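Poly-beta-hydroxybuterate polymerase (Cupriavidus necator, PDB 5T6O) is a class I polyhydroxybutyrate synthase, probably acting as an acyltransferase in non-template-dependent polymerisation, represented here by its catalytic domain. Local coordinates at residues A141-T147 with V270-Y275. The protein carries 1 engineered substitution. Sequence-based numbering, arbitrary orientation.
Sequences ASVTLLT and VPTYIY
Tyr275 meets Leu146 and Thr147 where strand 142-146 ends and passes into a loop beside strand 272-277. Its CG stands anti to the backbone N (chi1 170°), which lays the ring alongside Thr147, whose OG1 reaches the ring edge in its plane, 3.7 Å from CD2. Leu146 crosses the tyrosine obliquely, bringing CD2 to 3.7 Å from Tyr275 CB; a leucine, apolar and buried, suits a place where its methyl packs on the aliphatic CB of the tyrosine. Trp347 stacks on the Tyr275 ring, and Ser277 hydrogen-bonds its hydroxyl. On the same face Thr144 and Tyr273 run side by side, pointing the same way. Being amphipathic, both suit a buried place: the threonine hydroxyl hydrogen-bonds to Trp351 NE1 and the tyrosine hydroxyl to Asp350 OD1, both from the 348-358 helix packed over this face. The two strands are adjacent central strands of the alpha/beta-hydrolase sheet; the axes of 142-146 and 272-275 approach to 4.7 Å and diverge by 5°, joined by hydrogen bonds such as Leu145 N to Tyr273 O (2.8 Å, 167° at the hydrogen). Val143, Leu145, Thr272 and Ile274 occupy the other face, the beta-branched residues favouring the extended backbone. At the N-terminal end of the two strands, Val143 and Val270 cross at about a right angle, their CG2 methyls 3.5 Å apart. Thr272 OG1 turns back to donate to Val270 O (2.8 Å), approaching from above the carbonyl plane, while Pro271, which has no N-H to satisfy, offers its carbonyl oxygen to Val143 N (3.0 Å).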
ATOM      1  N   ALA A 141      11.995 -37.148   4.602  1.00 27.91           N
ATOM      2  CA  ALA A 141      13.297 -36.683   5.057  1.00 33.36           C
ATOM      3  C   ALA A 141      13.367 -35.164   5.076  1.00 32.75           C
ATOM      4  O   ALA A 141      14.021 -34.580   5.949  1.00 29.99           O
ATOM      5  CB  ALA A 141      14.402 -37.244   4.156  1.00 34.52           C
ATOM      6  N   SER A 142      12.689 -34.520   4.130  1.00 27.35           N
ATOM      7  CA  SER A 142      12.707 -33.076   3.987  1.00 28.16           C
ATOM      8  C   SER A 142      11.504 -32.685   3.147  1.00 31.01           C
ATOM      9  O   SER A 142      10.902 -33.524   2.474  1.00 28.46           O
ATOM     10  CB  SER A 142      14.008 -32.594   3.338  1.00 25.82           C
ATOM     11  OG  SER A 142      13.971 -32.788   1.931  1.00 28.17           O
ATOM     12  N   VAL A 143      11.161 -31.399   3.198  1.00 31.32           N
ATOM     13  CA  VAL A 143      10.013 -30.837   2.498  1.00 25.76           C
ATOM     14  C   VAL A 143      10.468 -29.575   1.786  1.00 28.43           C
ATOM     15  O   VAL A 143      11.173 -28.750   2.376  1.00 26.86           O
ATOM     16  CB  VAL A 143       8.860 -30.507   3.467  1.00 24.79           C
ATOM     17  CG1 VAL A 143       7.722 -29.801   2.727  1.00 30.62           C
ATOM     18  CG2 VAL A 143       8.357 -31.782   4.145  1.00 32.48           C
ATOM     19  N   THR A 144      10.069 -29.425   0.524  1.00 26.21           N
ATOM     20  CA  THR A 144      10.281 -28.198  -0.233  1.00 24.91           C
ATOM     21  C   THR A 144       8.916 -27.586  -0.527  1.00 26.70           C
ATOM     22  O   THR A 144       8.079 -28.213  -1.187  1.00 24.29           O
ATOM     23  CB  THR A 144      11.049 -28.478  -1.527  1.00 25.06           C
ATOM     24  OG1 THR A 144      12.341 -29.017  -1.208  1.00 26.66           O
ATOM     25  CG2 THR A 144      11.226 -27.199  -2.350  1.00 22.99           C
ATOM     26  N   LEU A 145       8.698 -26.360  -0.056  1.00 23.12           N
ATOM     27  CA  LEU A 145       7.449 -25.635  -0.285  1.00 22.85           C
ATOM     28  C   LEU A 145       7.729 -24.509  -1.273  1.00 23.05           C
ATOM     29  O   LEU A 145       8.300 -23.483  -0.905  1.00 26.84           O
ATOM     30  CB  LEU A 145       6.905 -25.090   1.032  1.00 25.66           C
ATOM     31  CG  LEU A 145       6.508 -26.144   2.071  1.00 25.26           C
ATOM     32  CD1 LEU A 145       5.951 -25.453   3.330  1.00 27.05           C
ATOM     33  CD2 LEU A 145       5.476 -27.119   1.488  1.00 26.03           C
ATOM     34  N   LEU A 146       7.337 -24.702  -2.532  1.00 21.99           N
ATOM     35  CA  LEU A 146       7.469 -23.660  -3.536  1.00 26.82           C
ATOM     36  C   LEU A 146       6.177 -22.851  -3.581  1.00 24.86           C
ATOM     37  O   LEU A 146       5.107 -23.407  -3.865  1.00 23.68           O
ATOM     38  CB  LEU A 146       7.764 -24.258  -4.912  1.00 21.61           C
ATOM     39  CG  LEU A 146       8.988 -25.173  -5.013  1.00 20.79           C
ATOM     40  CD1 LEU A 146       9.192 -25.568  -6.476  1.00 23.62           C
ATOM     41  CD2 LEU A 146      10.248 -24.498  -4.470  1.00 20.65           C
ATOM     42  N   THR A 147       6.267 -21.553  -3.274  1.00 21.80           N
ATOM     43  CA  THR A 147       5.146 -20.638  -3.490  1.00 21.52           C
ATOM     44  C   THR A 147       3.873 -21.160  -2.820  1.00 24.38           C
ATOM     45  O   THR A 147       2.808 -21.261  -3.431  1.00 24.73           O
ATOM     46  CB  THR A 147       4.949 -20.428  -4.996  1.00 31.68           C
ATOM     47  OG1 THR A 147       6.223 -20.133  -5.565  1.00 34.45           O
ATOM     48  CG2 THR A 147       4.027 -19.267  -5.295  1.00 30.44           C
ATOM     49  N   VAL A 270      10.589 -31.558   9.895  1.00 35.44           N
ATOM     50  CA  VAL A 270      11.722 -31.997   9.082  1.00 30.03           C
ATOM     51  C   VAL A 270      12.360 -30.774   8.444  1.00 32.64           C
ATOM     52  O   VAL A 270      11.736 -29.709   8.349  1.00 30.14           O
ATOM     53  CB  VAL A 270      11.304 -33.005   7.991  1.00 31.20           C
ATOM     54  CG1 VAL A 270      10.624 -34.240   8.599  1.00 29.12           C
ATOM     55  CG2 VAL A 270      10.420 -32.329   6.960  1.00 32.94           C
ATOM     56  N   PRO A 271      13.615 -30.891   8.013  1.00 30.08           N
ATOM     57  CA  PRO A 271      14.236 -29.775   7.287  1.00 28.41           C
ATOM     58  C   PRO A 271      13.356 -29.324   6.126  1.00 31.18           C
ATOM     59  O   PRO A 271      12.844 -30.139   5.357  1.00 30.30           O
ATOM     60  CB  PRO A 271      15.558 -30.373   6.804  1.00 29.33           C
ATOM     61  CG  PRO A 271      15.879 -31.399   7.830  1.00 33.90           C
ATOM     62  CD  PRO A 271      14.560 -32.003   8.219  1.00 28.21           C
ATOM     63  N   THR A 272      13.153 -28.011   6.017  1.00 30.15           N
ATOM     64  CA  THR A 272      12.163 -27.474   5.089  1.00 26.31           C
ATOM     65  C   THR A 272      12.734 -26.281   4.335  1.00 29.98           C
ATOM     66  O   THR A 272      13.235 -25.336   4.954  1.00 26.98           O
ATOM     67  CB  THR A 272      10.884 -27.061   5.824  1.00 31.12           C
ATOM     68  OG1 THR A 272      10.349 -28.196   6.516  1.00 30.55           O
ATOM     69  CG2 THR A 272       9.849 -26.508   4.829  1.00 24.86           C
ATOM     70  N   TYR A 273      12.643 -26.335   3.001  1.00 24.47           N
ATOM     71  CA  TYR A 273      13.058 -25.257   2.108  1.00 24.90           C
ATOM     72  C   TYR A 273      11.815 -24.504   1.651  1.00 25.80           C
ATOM     73  O   TYR A 273      10.906 -25.108   1.071  1.00 28.63           O
ATOM     74  CB  TYR A 273      13.803 -25.829   0.904  1.00 25.60           C
ATOM     75  CG  TYR A 273      14.522 -24.852  -0.011  1.00 26.96           C
ATOM     76  CD1 TYR A 273      13.846 -24.174  -1.037  1.00 24.20           C
ATOM     77  CD2 TYR A 273      15.897 -24.686   0.085  1.00 27.09           C
ATOM     78  CE1 TYR A 273      14.526 -23.304  -1.905  1.00 26.03           C
ATOM     79  CE2 TYR A 273      16.580 -23.831  -0.771  1.00 26.48           C
ATOM     80  CZ  TYR A 273      15.893 -23.154  -1.767  1.00 27.08           C
ATOM     81  OH  TYR A 273      16.597 -22.313  -2.605  1.00 27.55           O
ATOM     82  N   ILE A 274      11.778 -23.200   1.912  1.00 25.19           N
ATOM     83  CA  ILE A 274      10.593 -22.374   1.698  1.00 25.99           C
ATOM     84  C   ILE A 274      10.944 -21.313   0.671  1.00 25.01           C
ATOM     85  O   ILE A 274      11.877 -20.527   0.883  1.00 24.01           O
ATOM     86  CB  ILE A 274      10.102 -21.718   3.002  1.00 25.02           C
ATOM     87  CG1 ILE A 274       9.898 -22.780   4.086  1.00 29.20           C
ATOM     88  CG2 ILE A 274       8.789 -20.970   2.737  1.00 29.62           C
ATOM     89  CD1 ILE A 274       9.826 -22.217   5.518  1.00 29.42           C
ATOM     90  N   TYR A 275      10.211 -21.297  -0.443  1.00 25.57           N
ATOM     91  CA  TYR A 275      10.526 -20.428  -1.566  1.00 28.21           C
ATOM     92  C   TYR A 275       9.344 -19.507  -1.859  1.00 22.68           C
ATOM     93  O   TYR A 275       8.187 -19.934  -1.842  1.00 21.96           O
ATOM     94  CB  TYR A 275      10.891 -21.237  -2.853  1.00 28.10           C
ATOM     95  CG  TYR A 275      10.953 -20.298  -4.019  1.00 28.30           C
ATOM     96  CD1 TYR A 275      12.110 -19.575  -4.285  1.00 25.19           C
ATOM     97  CD2 TYR A 275       9.826 -20.055  -4.807  1.00 26.38           C
ATOM     98  CE1 TYR A 275      12.147 -18.651  -5.307  1.00 24.51           C
ATOM     99  CE2 TYR A 275       9.864 -19.130  -5.827  1.00 23.17           C
ATOM    100  CZ  TYR A 275      11.021 -18.429  -6.060  1.00 26.16           C
ATOM    101  OH  TYR A 275      11.036 -17.497  -7.062  1.00 23.30           O
TER
HETATM  102  O   HOH W   1       6.553 -21.259  -0.050  1.00 24.13           O